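Local coordinates for CHAD domain protein (Streptomyces chartreusis, PDB 6RN5) that probably binds polyphosphate as a phosin, through the helical CHAD fold, and also binds copper ions, at residues A25-A30 and A66-A71; A30-F35 and D208-L213; L36-L41 and R60-S65; A71-F76 and D83-M88. All blocks are in the same frame, centred on the assembly; numbering follows the deposited sequence.

Contact 1. Residues A25-A30 and A66-A71. With SO4 (sulfate ion), chain G; SO4 (sulfate ion), chain I.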
# COMPACT_ATOMS: atom_id res chain seq x y z
N ALA A 25 4.84 -43.56 21.51
CA ALA A 25 5.44 -43.50 22.83
C ALA A 25 6.89 -43.05 22.72
O ALA A 25 7.35 -42.25 23.55
CB ALA A 25 5.38 -44.84 23.52
N GLY A 26 7.60 -43.57 21.74
CA GLY A 26 9.03 -43.21 21.54
C GLY A 26 9.13 -41.71 21.27
O GLY A 26 10.01 -41.04 21.80
N TYR A 27 8.22 -41.17 20.46
CA TYR A 27 8.25 -39.75 20.13
C TYR A 27 7.97 -38.88 21.36
O TYR A 27 8.74 -37.92 21.61
CB TYR A 27 7.28 -39.42 19.00
CG TYR A 27 7.30 -37.99 18.54
CD1 TYR A 27 8.40 -37.46 17.83
CD2 TYR A 27 6.23 -37.13 18.84
CE1 TYR A 27 8.40 -36.12 17.42
CE2 TYR A 27 6.23 -35.80 18.44
CZ TYR A 27 7.31 -35.30 17.74
OH TYR A 27 7.27 -33.98 17.33
N LEU A 28 6.93 -39.25 22.13
CA LEU A 28 6.61 -38.56 23.36
C LEU A 28 7.76 -38.59 24.38
O LEU A 28 8.10 -37.55 24.95
CB LEU A 28 5.30 -39.08 24.00
CG LEU A 28 4.02 -38.67 23.24
CD1 LEU A 28 2.80 -39.44 23.72
CD2 LEU A 28 3.78 -37.16 23.37
N ARG A 29 8.33 -39.77 24.63
CA ARG A 29 9.49 -39.89 25.53
C ARG A 29 10.68 -38.99 25.11
O ARG A 29 11.27 -38.32 25.95
CB ARG A 29 9.93 -41.37 25.70
CG ARG A 29 8.99 -42.19 26.59
CD ARG A 29 9.54 -43.57 27.02
NE ARG A 29 9.85 -44.34 25.82
CZ ARG A 29 9.07 -45.26 25.24
NH1 ARG A 29 9.49 -45.84 24.10
NH2 ARG A 29 7.90 -45.64 25.79
N ALA A 30 10.97 -38.96 23.82
CA ALA A 30 12.03 -38.14 23.26
C ALA A 30 11.80 -36.65 23.47
O ALA A 30 12.71 -35.93 23.88
CB ALA A 30 12.17 -38.41 21.77
N ALA A 66 7.45 -28.45 24.26
CA ALA A 66 6.12 -28.32 24.84
C ALA A 66 5.05 -28.34 23.77
O ALA A 66 4.05 -29.01 23.90
CB ALA A 66 6.00 -27.05 25.65
N ARG A 67 5.28 -27.57 22.72
CA ARG A 67 4.33 -27.48 21.62
C ARG A 67 4.17 -28.82 20.91
O ARG A 67 3.09 -29.18 20.43
CB ARG A 67 4.85 -26.52 20.55
CG ARG A 67 4.73 -25.06 20.86
CD ARG A 67 4.85 -24.30 19.55
NE ARG A 67 6.08 -24.53 18.79
CZ ARG A 67 7.05 -23.61 18.66
NH1 ARG A 67 8.11 -23.85 17.92
NH2 ARG A 67 6.96 -22.43 19.28
N ARG A 68 5.28 -29.54 20.74
CA ARG A 68 5.15 -30.87 20.15
C ARG A 68 4.38 -31.86 21.00
O ARG A 68 3.70 -32.72 20.47
CB ARG A 68 6.50 -31.47 19.79
CG ARG A 68 7.09 -30.82 18.59
CD ARG A 68 8.61 -31.04 18.49
NE ARG A 68 9.02 -30.74 17.14
CZ ARG A 68 9.26 -29.53 16.67
NH1 ARG A 68 9.15 -28.47 17.44
NH2 ARG A 68 9.62 -29.38 15.40
N ILE A 69 4.54 -31.79 22.31
CA ILE A 69 3.87 -32.73 23.18
C ILE A 69 2.37 -32.41 23.16
O ILE A 69 1.52 -33.30 23.01
CB ILE A 69 4.46 -32.63 24.58
CG1 ILE A 69 5.90 -33.13 24.57
CG2 ILE A 69 3.66 -33.43 25.56
CD1 ILE A 69 6.66 -32.90 25.87
N SER A 70 2.07 -31.12 23.23
CA SER A 70 0.72 -30.66 23.27
C SER A 70 0.01 -31.06 21.97
O SER A 70 -1.12 -31.57 22.00
CB SER A 70 0.71 -29.15 23.54
OG SER A 70 -0.59 -28.75 23.88
N ALA A 71 0.68 -30.88 20.85
CA ALA A 71 0.14 -31.30 19.55
C ALA A 71 -0.15 -32.80 19.49
O ALA A 71 -1.20 -33.25 19.01
CB ALA A 71 1.08 -30.92 18.42
S SO4 G . 9.06 -25.67 14.72
O1 SO4 G . 9.17 -25.85 16.16
O2 SO4 G . 9.94 -26.69 14.10
O3 SO4 G . 9.50 -24.33 14.32
O4 SO4 G . 7.63 -25.79 14.36
S SO4 I . 9.63 -20.10 18.11
O1 SO4 I . 8.91 -20.37 19.37
O2 SO4 I . 10.10 -21.41 17.53
O3 SO4 I . 10.83 -19.31 18.37
O4 SO4 I . 8.75 -19.46 17.16
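A chi1 of -177° sets Tyr27 CG opposite the backbone N, and this carries the phenol out toward helix 56-75. Arg68 is turned the other way, with CG beside its own N (chi1 -73°), and then runs extended from CG to NE. The two side chains cross at about a right angle, with the ring and guanidinium planes 51° apart. Tyr27 OH lies against the aliphatic part of the arginine, 3.4 Å from both Arg68 CG and Arg68 CD. The hydroxyl itself is hydrogen-bonded to Glu292, which also forms a salt bridge with Arg68 NH2. One carboxylate thus fixes both side chains. One residue further along each helix, Leu28 CD2 meets Ile69 CG2 at 4.3 Å, a looser apolar touch. The contact joins two successive helices of the all-helical CHAD fold, 21-42 and 56-75. Beyond it lies a basic patch that holds two sulfates, probably from the crystallisation liquor. Arg68 takes one sulfate with two N-H groups, NH1 to O1 at 2.9 Å and NH2 to O2 at 3.0 Å. Arg67 bends at chi3 and bridges the two ions: its NH1 reaches O1 of that same sulfate at 2.9 Å, and its NH2 reaches O1 of the second at 2.8 Å. Such sites are consistent with places for polyphosphate groups. Tyr289 OH and Arg288 NH2 also bind the sulfate held by Arg68.

Contact 2. Residues A30-F35 and D208-L213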
# COMPACT_ATOMS: atom_id res chain seq x y z
N ALA A 30 10.97 -38.96 23.82
CA ALA A 30 12.03 -38.14 23.26
C ALA A 30 11.80 -36.65 23.47
O ALA A 30 12.71 -35.93 23.88
CB ALA A 30 12.17 -38.41 21.77
N GLN A 31 10.59 -36.18 23.16
CA GLN A 31 10.23 -34.77 23.41
C GLN A 31 10.25 -34.39 24.88
O GLN A 31 10.79 -33.35 25.23
CB GLN A 31 8.88 -34.44 22.78
CG GLN A 31 8.95 -34.51 21.26
CD GLN A 31 9.98 -33.55 20.69
OE1 GLN A 31 10.03 -32.37 21.06
NE2 GLN A 31 10.79 -34.04 19.76
N ALA A 32 9.65 -35.23 25.72
CA ALA A 32 9.70 -35.05 27.15
C ALA A 32 11.13 -34.89 27.65
O ALA A 32 11.40 -34.04 28.52
CB ALA A 32 9.05 -36.21 27.84
N THR A 33 12.02 -35.74 27.14
CA THR A 33 13.43 -35.68 27.49
C THR A 33 14.10 -34.40 26.99
O THR A 33 14.87 -33.82 27.73
CB THR A 33 14.17 -36.90 26.92
OG1 THR A 33 13.62 -38.03 27.55
CG2 THR A 33 15.68 -36.89 27.20
N GLU A 34 13.84 -33.98 25.75
CA GLU A 34 14.27 -32.64 25.30
C GLU A 34 13.79 -31.51 26.19
O GLU A 34 14.53 -30.59 26.42
CB GLU A 34 13.82 -32.32 23.87
CG GLU A 34 14.55 -33.14 22.82
CD GLU A 34 16.07 -33.10 22.97
OE1 GLU A 34 16.64 -31.98 22.88
OE2 GLU A 34 16.70 -34.17 23.19
N PHE A 35 12.53 -31.55 26.62
CA PHE A 35 12.01 -30.56 27.56
C PHE A 35 12.79 -30.55 28.88
O PHE A 35 13.07 -29.49 29.43
CB PHE A 35 10.53 -30.84 27.86
CG PHE A 35 9.88 -29.81 28.73
CD1 PHE A 35 9.88 -29.95 30.09
CD2 PHE A 35 9.25 -28.72 28.17
CE1 PHE A 35 9.26 -29.02 30.91
CE2 PHE A 35 8.60 -27.77 28.97
CZ PHE A 35 8.60 -27.93 30.35
N ASP A 208 6.95 -31.76 36.30
CA ASP A 208 6.99 -33.08 36.94
C ASP A 208 6.29 -34.14 36.08
O ASP A 208 6.78 -35.25 35.94
CB ASP A 208 6.30 -33.03 38.33
CG ASP A 208 7.28 -32.74 39.50
OD1 ASP A 208 8.52 -32.71 39.26
OD2 ASP A 208 6.78 -32.52 40.65
N LYS A 209 5.16 -33.77 35.50
CA LYS A 209 4.45 -34.72 34.62
C LYS A 209 5.21 -34.99 33.36
O LYS A 209 5.27 -36.13 32.91
CB LYS A 209 3.07 -34.21 34.32
CG LYS A 209 2.27 -34.20 35.59
CD LYS A 209 0.82 -33.87 35.35
CE LYS A 209 0.20 -33.51 36.68
NZ LYS A 209 -1.26 -33.29 36.57
N VAL A 210 5.85 -33.96 32.82
CA VAL A 210 6.73 -34.19 31.67
C VAL A 210 7.86 -35.13 32.05
O VAL A 210 8.22 -36.04 31.28
CB VAL A 210 7.25 -32.87 31.09
CG1 VAL A 210 8.28 -33.11 30.01
CG2 VAL A 210 6.07 -32.07 30.54
N ALA A 211 8.42 -34.96 33.25
CA ALA A 211 9.42 -35.92 33.77
C ALA A 211 8.90 -37.37 33.77
O ALA A 211 9.58 -38.25 33.34
CB ALA A 211 9.89 -35.53 35.16
N VAL A 212 7.69 -37.60 34.25
CA VAL A 212 7.10 -38.91 34.23
C VAL A 212 7.00 -39.41 32.81
O VAL A 212 7.34 -40.53 32.52
CB VAL A 212 5.71 -38.90 34.90
CG1 VAL A 212 5.00 -40.24 34.67
CG2 VAL A 212 5.88 -38.65 36.40
N LEU A 213 6.56 -38.55 31.90
CA LEU A 213 6.38 -38.91 30.50
C LEU A 213 7.68 -39.28 29.82
O LEU A 213 7.68 -39.98 28.83
CB LEU A 213 5.75 -37.71 29.74
CG LEU A 213 5.42 -37.87 28.26
CD1 LEU A 213 4.43 -39.02 28.02
CD2 LEU A 213 4.83 -36.57 27.70
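This is a helix-helix crossing in the CHAD fold, between helix 21-42 and the short helix 201-213. The local axes approach to 8.3 Å and run at 135° to each other, nearer antiparallel than parallel. Ala32 points at helix 201-213 and meets two residues one turn apart, Val210 and Leu213. Its CB sits 3.5 Å from Val210 O and 4.0 Å from Leu213 CG. Val210 answers with one methyl. Its CG1 is anti to the backbone N (chi1 174°) and reaches back between Ala32 and Phe35. It comes 3.6 Å from Ala32 O and 3.5 Å from Phe35 CD1. The valine meets the phenyl ring obliquely, and the two side chains cross at about a right angle. Phe35 also rests on Leu62 and Ser65 of helix 56-75, while Leu213 touches Trp84 of helix 82-120. Segment 208-213 begins at Asp208, which lines the carbonate pocket with Arg43, His204 and Ala207. The small Ala32 lets the backbones come close, with Ala32 CA 5.5 Å from Val210 CA. The side chains that meet are all apolar, which implies that the two segments are held by van der Waals and hydrophobic contact.

Contact 3. Residues L36-L41 and R60-S65. With SO4 (sulfate ion), chain I; SO4 (sulfate ion), chain G.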
# COMPACT_ATOMS: atom_id res chain seq x y z
N LEU A 36 13.11 -31.73 29.42
CA LEU A 36 13.87 -31.80 30.67
C LEU A 36 15.31 -31.34 30.48
O LEU A 36 15.85 -30.66 31.34
CB LEU A 36 13.84 -33.18 31.28
CG LEU A 36 12.46 -33.72 31.61
CD1 LEU A 36 12.61 -35.20 31.94
CD2 LEU A 36 11.76 -32.97 32.72
N ARG A 37 15.91 -31.67 29.36
CA ARG A 37 17.24 -31.10 29.05
C ARG A 37 17.26 -29.61 29.03
O ARG A 37 18.11 -28.98 29.67
CB ARG A 37 17.72 -31.55 27.71
CG ARG A 37 18.46 -32.84 27.83
CD ARG A 37 18.86 -33.34 26.46
NE ARG A 37 19.00 -34.79 26.50
CZ ARG A 37 19.21 -35.54 25.43
NH1 ARG A 37 19.31 -34.99 24.21
NH2 ARG A 37 19.32 -36.85 25.59
N ALA A 38 16.34 -29.03 28.27
CA ALA A 38 16.25 -27.59 28.19
C ALA A 38 16.01 -26.99 29.57
O ALA A 38 16.60 -25.98 29.93
CB ALA A 38 15.16 -27.18 27.24
N LEU A 39 15.13 -27.61 30.33
CA LEU A 39 14.83 -27.12 31.65
C LEU A 39 16.08 -27.11 32.54
O LEU A 39 16.29 -26.14 33.24
CB LEU A 39 13.72 -27.94 32.29
CG LEU A 39 13.30 -27.50 33.67
CD1 LEU A 39 12.95 -26.02 33.71
CD2 LEU A 39 12.12 -28.34 34.16
N ARG A 40 16.91 -28.16 32.47
CA ARG A 40 18.13 -28.24 33.26
C ARG A 40 19.11 -27.18 32.79
O ARG A 40 19.71 -26.51 33.62
CB ARG A 40 18.80 -29.62 33.17
CG ARG A 40 18.48 -30.58 34.31
CD ARG A 40 19.34 -31.85 34.28
NE ARG A 40 19.22 -32.59 33.01
CZ ARG A 40 18.22 -33.42 32.68
NH1 ARG A 40 17.21 -33.65 33.51
NH2 ARG A 40 18.23 -34.02 31.49
N LEU A 41 19.29 -27.03 31.48
CA LEU A 41 20.13 -25.96 30.95
C LEU A 41 19.66 -24.59 31.45
O LEU A 41 20.46 -23.70 31.71
CB LEU A 41 20.09 -25.96 29.42
CG LEU A 41 20.84 -24.83 28.70
CD1 LEU A 41 22.34 -24.99 28.89
CD2 LEU A 41 20.49 -24.75 27.22
N ARG A 60 13.69 -21.42 24.11
CA ARG A 60 13.17 -21.78 22.84
C ARG A 60 12.99 -23.30 22.71
O ARG A 60 11.97 -23.77 22.22
CB ARG A 60 14.07 -21.29 21.75
CG ARG A 60 13.45 -21.56 20.41
CD ARG A 60 13.99 -20.63 19.35
NE ARG A 60 13.29 -20.98 18.13
CZ ARG A 60 13.77 -21.77 17.19
NH1 ARG A 60 14.99 -22.26 17.28
NH2 ARG A 60 13.01 -22.06 16.17
N ALA A 61 13.98 -24.04 23.18
CA ALA A 61 13.90 -25.51 23.23
C ALA A 61 12.72 -26.01 24.09
O ALA A 61 12.07 -27.01 23.75
CB ALA A 61 15.22 -26.10 23.73
N LEU A 62 12.46 -25.33 25.20
CA LEU A 62 11.29 -25.65 26.02
C LEU A 62 10.00 -25.40 25.24
O LEU A 62 9.07 -26.20 25.34
CB LEU A 62 11.27 -24.82 27.29
CG LEU A 62 12.20 -25.22 28.40
CD1 LEU A 62 12.20 -24.08 29.40
CD2 LEU A 62 11.78 -26.53 29.09
N ARG A 63 9.93 -24.30 24.49
CA ARG A 63 8.75 -24.03 23.66
C ARG A 63 8.51 -25.07 22.57
O ARG A 63 7.38 -25.52 22.35
CB ARG A 63 8.83 -22.68 22.92
CG ARG A 63 8.84 -21.47 23.80
CD ARG A 63 8.46 -20.22 23.01
NE ARG A 63 9.39 -19.78 21.97
CZ ARG A 63 10.54 -19.13 22.19
NH1 ARG A 63 10.99 -18.88 23.42
NH2 ARG A 63 11.28 -18.74 21.17
N ARG A 64 9.59 -25.40 21.87
CA ARG A 64 9.53 -26.29 20.73
C ARG A 64 9.09 -27.66 21.16
O ARG A 64 8.36 -28.30 20.40
CB ARG A 64 10.87 -26.36 20.01
CG ARG A 64 11.21 -25.04 19.33
CD ARG A 64 12.47 -25.11 18.52
NE ARG A 64 12.22 -25.82 17.27
CZ ARG A 64 12.86 -26.91 16.86
NH1 ARG A 64 13.85 -27.47 17.54
NH2 ARG A 64 12.53 -27.45 15.71
N SER A 65 9.50 -28.10 22.36
CA SER A 65 9.15 -29.43 22.81
C SER A 65 7.76 -29.45 23.45
O SER A 65 7.00 -30.36 23.22
CB SER A 65 10.21 -29.99 23.76
OG SER A 65 10.40 -29.14 24.89
S SO4 I . 9.63 -20.10 18.11
O1 SO4 I . 8.91 -20.37 19.37
O2 SO4 I . 10.10 -21.41 17.53
O3 SO4 I . 10.83 -19.31 18.37
O4 SO4 I . 8.75 -19.46 17.16
S SO4 G . 9.06 -25.67 14.72
O1 SO4 G . 9.17 -25.85 16.16
O2 SO4 G . 9.94 -26.69 14.10
O3 SO4 G . 9.50 -24.33 14.32
O4 SO4 G . 7.63 -25.79 14.36
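Ala38 CB makes two contacts of equal length on helix 56-75, with Ala61 CB and Leu62 CG, each at 3.7 Å. Beside it, Leu62 CD2 comes over the backbone at Leu39 N, also at 3.7 Å, and touches Leu39 CB. Leu62 reaches there because its CG lies beside its own N (chi1 -77°), which brings the branched end nearer to helix 21-42 than its CB direction alone would. The small alanines allow local axes 8.4 Å apart, running nearly antiparallel at 159°. In the next shell Ser65 folds back along its own helix. Ser65 OG donates to Ala61 O at 2.9 Å, and that carbonyl also takes the bond from Ser65 N. The hydroxyl is thereby satisfied within the helix. The arginines of 60-65 turn away from helix 21-42 and carry the two sulfates. Arg63 is bent at chi3, and its NE gives a nearly straight bond of 2.7 Å to O1 of one sulfate (173°). Arg60 NE binds O3 of the same ion at 3.0 Å. Arg64 NH2 holds O2 of the other sulfate at 3.1 Å, and the Arg64 CD methylene lies over one face of the Arg60 guanidinium. This cluster of positive groups round anions suits a polyphosphate-binding surface. Several helices close round the apolar seam. Leu62 packs on Leu99 of helix 82-120 and, together with Leu39, on Met198 of helix 170-198, while Leu39 also touches Phe203 and Ala207 of helix 201-213.

Contact 4. Residues A71-F76 and D83-M88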
# COMPACT_ATOMS: atom_id res chain seq x y z
N ALA A 71 0.68 -30.88 20.85
CA ALA A 71 0.14 -31.30 19.55
C ALA A 71 -0.15 -32.80 19.49
O ALA A 71 -1.20 -33.25 19.01
CB ALA A 71 1.08 -30.92 18.42
N THR A 72 0.81 -33.57 19.95
CA THR A 72 0.75 -35.02 19.91
C THR A 72 -0.45 -35.52 20.73
O THR A 72 -1.17 -36.42 20.31
CB THR A 72 2.05 -35.59 20.42
OG1 THR A 72 3.10 -35.17 19.55
CG2 THR A 72 2.03 -37.09 20.43
N LEU A 73 -0.65 -34.90 21.89
CA LEU A 73 -1.75 -35.26 22.77
C LEU A 73 -3.09 -34.88 22.15
O LEU A 73 -4.10 -35.32 22.61
CB LEU A 73 -1.57 -34.63 24.16
CG LEU A 73 -0.81 -35.51 25.17
CD1 LEU A 73 0.50 -36.05 24.66
CD2 LEU A 73 -0.55 -34.73 26.45
N HIS A 74 -3.09 -34.04 21.12
CA HIS A 74 -4.32 -33.65 20.47
C HIS A 74 -4.57 -34.65 19.37
O HIS A 74 -5.58 -35.32 19.39
CB HIS A 74 -4.21 -32.22 19.88
CG HIS A 74 -5.46 -31.72 19.26
ND1 HIS A 74 -5.70 -31.78 17.90
CD2 HIS A 74 -6.58 -31.20 19.81
CE1 HIS A 74 -6.89 -31.28 17.65
NE2 HIS A 74 -7.45 -30.91 18.79
N THR A 75 -3.64 -34.73 18.41
CA THR A 75 -3.77 -35.55 17.20
C THR A 75 -4.01 -37.03 17.53
O THR A 75 -4.76 -37.72 16.82
CB THR A 75 -2.50 -35.41 16.33
OG1 THR A 75 -2.32 -34.04 15.97
CG2 THR A 75 -2.60 -36.24 15.07
N PHE A 76 -3.34 -37.51 18.59
CA PHE A 76 -3.28 -38.94 18.93
C PHE A 76 -3.93 -39.20 20.26
O PHE A 76 -3.64 -40.18 20.94
CB PHE A 76 -1.82 -39.45 18.94
CG PHE A 76 -1.07 -39.22 17.63
CD1 PHE A 76 -1.18 -40.12 16.57
CD2 PHE A 76 -0.22 -38.12 17.47
CE1 PHE A 76 -0.47 -39.91 15.38
CE2 PHE A 76 0.49 -37.91 16.28
CZ PHE A 76 0.36 -38.79 15.24
N ASP A 83 -8.19 -38.32 30.36
CA ASP A 83 -8.03 -37.39 31.49
C ASP A 83 -6.61 -36.85 31.50
O ASP A 83 -6.40 -35.65 31.55
CB ASP A 83 -8.30 -38.05 32.84
CG ASP A 83 -9.74 -38.48 33.02
OD1 ASP A 83 -10.64 -37.90 32.40
OD2 ASP A 83 -9.96 -39.43 33.80
N TRP A 84 -5.64 -37.75 31.44
CA TRP A 84 -4.25 -37.33 31.37
C TRP A 84 -4.02 -36.28 30.23
O TRP A 84 -3.53 -35.19 30.49
CB TRP A 84 -3.37 -38.54 31.24
CG TRP A 84 -1.93 -38.22 31.11
CD1 TRP A 84 -1.02 -37.97 32.12
CD2 TRP A 84 -1.19 -38.16 29.89
NE1 TRP A 84 0.23 -37.74 31.59
CE2 TRP A 84 0.15 -37.87 30.22
CE3 TRP A 84 -1.54 -38.31 28.54
CZ2 TRP A 84 1.12 -37.70 29.26
CZ3 TRP A 84 -0.56 -38.16 27.59
CH2 TRP A 84 0.77 -37.86 27.95
N CYS A 85 -4.47 -36.57 29.02
CA CYS A 85 -4.35 -35.61 27.91
C CYS A 85 -4.96 -34.24 28.24
O CYS A 85 -4.37 -33.19 27.98
CB CYS A 85 -5.03 -36.12 26.63
SG CYS A 85 -4.13 -37.45 25.84
N GLU A 86 -6.16 -34.29 28.79
CA GLU A 86 -6.94 -33.10 29.06
C GLU A 86 -6.29 -32.28 30.16
O GLU A 86 -6.33 -31.07 30.10
CB GLU A 86 -8.36 -33.49 29.45
CG GLU A 86 -9.17 -34.08 28.32
CD GLU A 86 -10.63 -34.36 28.72
OE1 GLU A 86 -10.92 -34.60 29.92
OE2 GLU A 86 -11.49 -34.33 27.81
N GLY A 87 -5.74 -32.94 31.17
CA GLY A 87 -4.94 -32.27 32.20
C GLY A 87 -3.63 -31.67 31.64
O GLY A 87 -3.30 -30.53 31.95
N MET A 88 -2.92 -32.40 30.78
CA MET A 88 -1.62 -31.94 30.24
C MET A 88 -1.73 -30.76 29.30
O MET A 88 -0.93 -29.84 29.38
CB MET A 88 -0.92 -33.06 29.48
CG MET A 88 -0.58 -34.31 30.29
SD MET A 88 0.76 -33.95 31.42
CE MET A 88 2.18 -33.94 30.33
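Just ahead of the place where Leu73 meets Trp84, Ala71 O accepts two backbone bonds, from His74 N and Thr75 N, each at 2.9 Å. The helix ends soon after, and Phe76 is the first residue to leave helical angles. Leu73 is the one residue of 71-76 that enters the contact, and it meets three side chains of helix 82-120. Its CG lies 3.6 Å from Trp84 CZ3, and its CD1 is 3.8 Å from Trp84 CH2. The two side chains cross at about a right angle, and Leu73 CG lies oblique to the ring. Cys85 SG flanks it at 3.9 Å from Leu73 CG. Leu73 CD2 presses on Met88 CB at 3.5 Å, tighter than usual for two carbons. The chi1 of Leu73, -92°, is off a staggered position, consistent with this close fit. Met88 bends at chi2 and chi3, and its CG lies 3.6 Å above one face of the Trp84 ring, toward the rim. The two segments form a helical hairpin of the CHAD fold, with local axes 140° apart. Leu80 of the short connection packs on both Leu73 and Cys85. Leu28 of helix 21-42 also touches Leu73. Helix 201-213 meets the other partners, with Leu213 on Trp84 and Ile206 and Lys209 on Met88.

Overall arrangement
The four contacts tie together helices 21-42, 56-75, 82-120 and 201-213. Contacts 1 and 3 are successive parts of one antiparallel helix pair, their centres 12 Å apart, and they share both sulfates. Contact 2 adds helix 201-213 to the same helix 21-42. It touches contact 1, with Ile69 CG1 3.7 Å from Gln31 CB, and contact 3 through Phe35. Contact 4 meets contact 1 where Leu28 CD2 lies 3.7 Å from Leu73 CD1. Contacts 3 and 4 use the earlier part and the end of helix 56-75 and do not touch; their centres are 19 Å apart. Contact 2 holds Asp208 of the carbonate pocket, and the bound carbonate ion lies about 4 Å from the Leu39 side chain of contact 3.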